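Local coordinates for uncharacterized protein (Clostridium leptum, PDB 4PW1) that is of unknown function but folds as a nine-stranded antiparallel beta sheet surrounded by alpha-helices, at residues V47-N52 and S194-D199. Sequence-based numbering, arbitrary orientation.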
ATOM      1  N   VAL B  47      16.421  10.869 -20.783  1.00 20.75           N
ATOM      2  CA  VAL B  47      17.661  10.370 -20.228  1.00 19.89           C
ATOM      3  C   VAL B  47      18.500  11.481 -19.585  1.00 22.68           C
ATOM      4  O   VAL B  47      18.958  11.338 -18.476  1.00 20.66           O
ATOM      5  CB  VAL B  47      18.445   9.559 -21.250  1.00 21.30           C
ATOM      6  CG1 VAL B  47      19.801   9.136 -20.675  1.00 23.04           C
ATOM      7  CG2 VAL B  47      17.638   8.327 -21.657  1.00 20.73           C
ATOM      8  N   SER B  48      18.652  12.612 -20.277  1.00 21.64           N
ATOM      9  CA  SER B  48      19.390  13.722 -19.750  1.00 22.24           C
ATOM     10  C   SER B  48      18.781  14.216 -18.454  1.00 23.27           C
ATOM     11  O   SER B  48      19.487  14.440 -17.467  1.00 26.05           O
ATOM     12  CB  SER B  48      19.392  14.852 -20.808  1.00 25.81           C
ATOM     13  OG  SER B  48      19.986  15.945 -20.215  1.00 31.85           O
ATOM     14  N   PHE B  49      17.459  14.387 -18.439  1.00 21.26           N
ATOM     15  CA  PHE B  49      16.799  14.802 -17.246  1.00 20.37           C
ATOM     16  C   PHE B  49      17.016  13.805 -16.074  1.00 20.16           C
ATOM     17  O   PHE B  49      17.234  14.209 -14.916  1.00 18.64           O
ATOM     18  CB  PHE B  49      15.302  14.994 -17.512  1.00 23.57           C
ATOM     19  CG  PHE B  49      14.521  15.327 -16.268  1.00 22.52           C
ATOM     20  CD1 PHE B  49      14.453  16.616 -15.805  1.00 21.61           C
ATOM     21  CD2 PHE B  49      13.865  14.331 -15.563  1.00 21.39           C
ATOM     22  CE1 PHE B  49      13.759  16.926 -14.641  1.00 21.71           C
ATOM     23  CE2 PHE B  49      13.172  14.633 -14.393  1.00 21.69           C
ATOM     24  CZ  PHE B  49      13.121  15.932 -13.919  1.00 19.93           C
ATOM     25  N   ALA B  50      16.932  12.515 -16.357  1.00 19.96           N
ATOM     26  CA  ALA B  50      17.124  11.498 -15.319  1.00 21.11           C
ATOM     27  C   ALA B  50      18.583  11.494 -14.754  1.00 21.96           C
ATOM     28  O   ALA B  50      18.788  11.366 -13.546  1.00 22.47           O
ATOM     29  CB  ALA B  50      16.776  10.129 -15.868  1.00 19.71           C
ATOM     30  N   ALA B  51      19.575  11.563 -15.632  1.00 19.84           N
ATOM     31  CA  ALA B  51      20.980  11.708 -15.205  1.00 22.17           C
ATOM     32  C   ALA B  51      21.190  12.882 -14.249  1.00 21.12           C
ATOM     33  O   ALA B  51      21.829  12.744 -13.189  1.00 21.86           O
ATOM     34  CB  ALA B  51      21.897  11.873 -16.397  1.00 22.17           C
ATOM     35  N   ASN B  52      20.638  14.039 -14.603  1.00 20.64           N
ATOM     36  CA  ASN B  52      20.715  15.196 -13.729  1.00 20.81           C
ATOM     37  C   ASN B  52      19.890  15.017 -12.420  1.00 21.82           C
ATOM     38  O   ASN B  52      20.278  15.470 -11.346  1.00 23.39           O
ATOM     39  CB  ASN B  52      20.271  16.405 -14.504  1.00 21.75           C
ATOM     40  CG  ASN B  52      21.347  16.866 -15.473  1.00 24.85           C
ATOM     41  OD1 ASN B  52      22.340  17.417 -15.059  1.00 22.31           O
ATOM     42  ND2 ASN B  52      21.151  16.628 -16.729  1.00 25.49           N
ATOM     43  N   SER B 194      14.653  19.797 -21.779  1.00 47.31           N
ATOM     44  CA  SER B 194      13.313  19.726 -21.218  1.00 38.45           C
ATOM     45  C   SER B 194      13.341  19.663 -19.674  1.00 35.32           C
ATOM     46  O   SER B 194      14.109  18.908 -19.064  1.00 31.17           O
ATOM     47  CB  SER B 194      12.593  18.529 -21.783  1.00 46.51           C
ATOM     48  OG  SER B 194      12.444  18.658 -23.170  1.00 51.24           O
ATOM     49  N   ASP B 195      12.543  20.524 -19.051  1.00 32.22           N
ATOM     50  CA  ASP B 195      12.513  20.638 -17.615  1.00 30.10           C
ATOM     51  C   ASP B 195      11.249  19.915 -17.152  1.00 26.80           C
ATOM     52  O   ASP B 195      10.156  20.469 -17.188  1.00 24.25           O
ATOM     53  CB  ASP B 195      12.491  22.088 -17.150  1.00 26.68           C
ATOM     54  CG  ASP B 195      12.219  22.216 -15.659  1.00 25.55           C
ATOM     55  OD1 ASP B 195      12.237  21.160 -14.949  1.00 24.91           O
ATOM     56  OD2 ASP B 195      11.974  23.355 -15.179  1.00 25.68           O
ATOM     57  N   TYR B 196      11.396  18.667 -16.740  1.00 22.97           N
ATOM     58  CA  TYR B 196      10.214  17.881 -16.319  1.00 21.77           C
ATOM     59  C   TYR B 196       9.845  18.043 -14.846  1.00 23.10           C
ATOM     60  O   TYR B 196       8.905  17.380 -14.380  1.00 24.09           O
ATOM     61  CB  TYR B 196      10.444  16.382 -16.588  1.00 23.80           C
ATOM     62  CG  TYR B 196      10.515  16.090 -18.060  1.00 24.02           C
ATOM     63  CD1 TYR B 196       9.386  16.213 -18.887  1.00 27.38           C
ATOM     64  CD2 TYR B 196      11.714  15.770 -18.647  1.00 25.25           C
ATOM     65  CE1 TYR B 196       9.477  15.977 -20.261  1.00 25.84           C
ATOM     66  CE2 TYR B 196      11.819  15.530 -20.000  1.00 27.85           C
ATOM     67  CZ  TYR B 196      10.710  15.649 -20.803  1.00 26.07           C
ATOM     68  OH  TYR B 196      10.884  15.403 -22.128  1.00 31.44           O
ATOM     69  N   ILE B 197      10.525  18.914 -14.098  1.00 21.22           N
ATOM     70  CA  ILE B 197      10.141  19.164 -12.702  1.00 21.26           C
ATOM     71  C   ILE B 197       9.564  20.574 -12.411  1.00 23.43           C
ATOM     72  O   ILE B 197       8.781  20.753 -11.472  1.00 23.50           O
ATOM     73  CB  ILE B 197      11.295  18.829 -11.712  1.00 23.19           C
ATOM     74  CG1 ILE B 197      10.678  18.689 -10.304  1.00 26.51           C
ATOM     75  CG2 ILE B 197      12.442  19.862 -11.755  1.00 23.73           C
ATOM     76  CD1 ILE B 197      11.538  17.980  -9.290  1.00 27.50           C
ATOM     77  N   GLY B 198       9.944  21.568 -13.219  1.00 23.89           N
ATOM     78  CA  GLY B 198       9.599  23.007 -12.950  1.00 24.29           C
ATOM     79  C   GLY B 198       8.130  23.279 -12.809  1.00 22.98           C
ATOM     80  O   GLY B 198       7.694  24.006 -11.894  1.00 23.46           O
ATOM     81  N   ASP B 199       7.345  22.620 -13.653  1.00 24.65           N
ATOM     82  CA  ASP B 199       5.887  22.764 -13.599  1.00 26.03           C
ATOM     83  C   ASP B 199       5.274  22.189 -12.337  1.00 24.00           C
ATOM     84  O   ASP B 199       4.121  22.535 -12.006  1.00 23.16           O
ATOM     85  CB  ASP B 199       5.208  22.125 -14.829  1.00 29.44           C
ATOM     86  CG  ASP B 199       5.419  22.916 -16.110  1.00 35.81           C
ATOM     87  OD1 ASP B 199       5.998  23.977 -16.045  1.00 32.09           O
ATOM     88  OD2 ASP B 199       5.014  22.460 -17.197  1.00 48.70           O
TER
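A T-shaped aromatic pair joins helix 44-58 to the loop that runs from helix 173-190 into helix 198-210: the edge of the Y196 ring points at one face of F49, with the planes at 86° and the centroids 5.4 Å apart. F49 CG lies anti to the backbone N (chi1 175°), which carries the ring out to the loop. There Y196 CB sits almost over the ring centre, 3.8 Å from the centroid, in a CH-pi contact, while Y196 CD2 reaches F49 CG at 3.7 Å. I197, a buried apolar residue that also meets S185, touches the far end of the phenyl, CB to F49 CZ (4.1 Å). Phenylalanine suits this buried place because it is long enough to span from helix to loop and brings no polar group. Tyrosine suits the partly exposed Y196 position, since its hydroxyl need not be buried. In this fold of one antiparallel sheet surrounded by helices, the pair lies against strand 95-103, where F49 meets M100 and Y196 meets L102, and F49 also packs on L184 of helix 173-190. The Y196 backbone is hydrogen-bonded to L107, tying the loop to strand 106-114. D195 helps to fix the loop: its carboxylate caps the turn leading into helix 198-210. D195 OD1 accepts from both I197 N and G198 N, each at 2.9 Å and from the same face of the carboxylate, while D195 OD2 forms a salt bridge with R189 and a hydrogen bond with S185. Aspartate is short enough to turn back onto these amides.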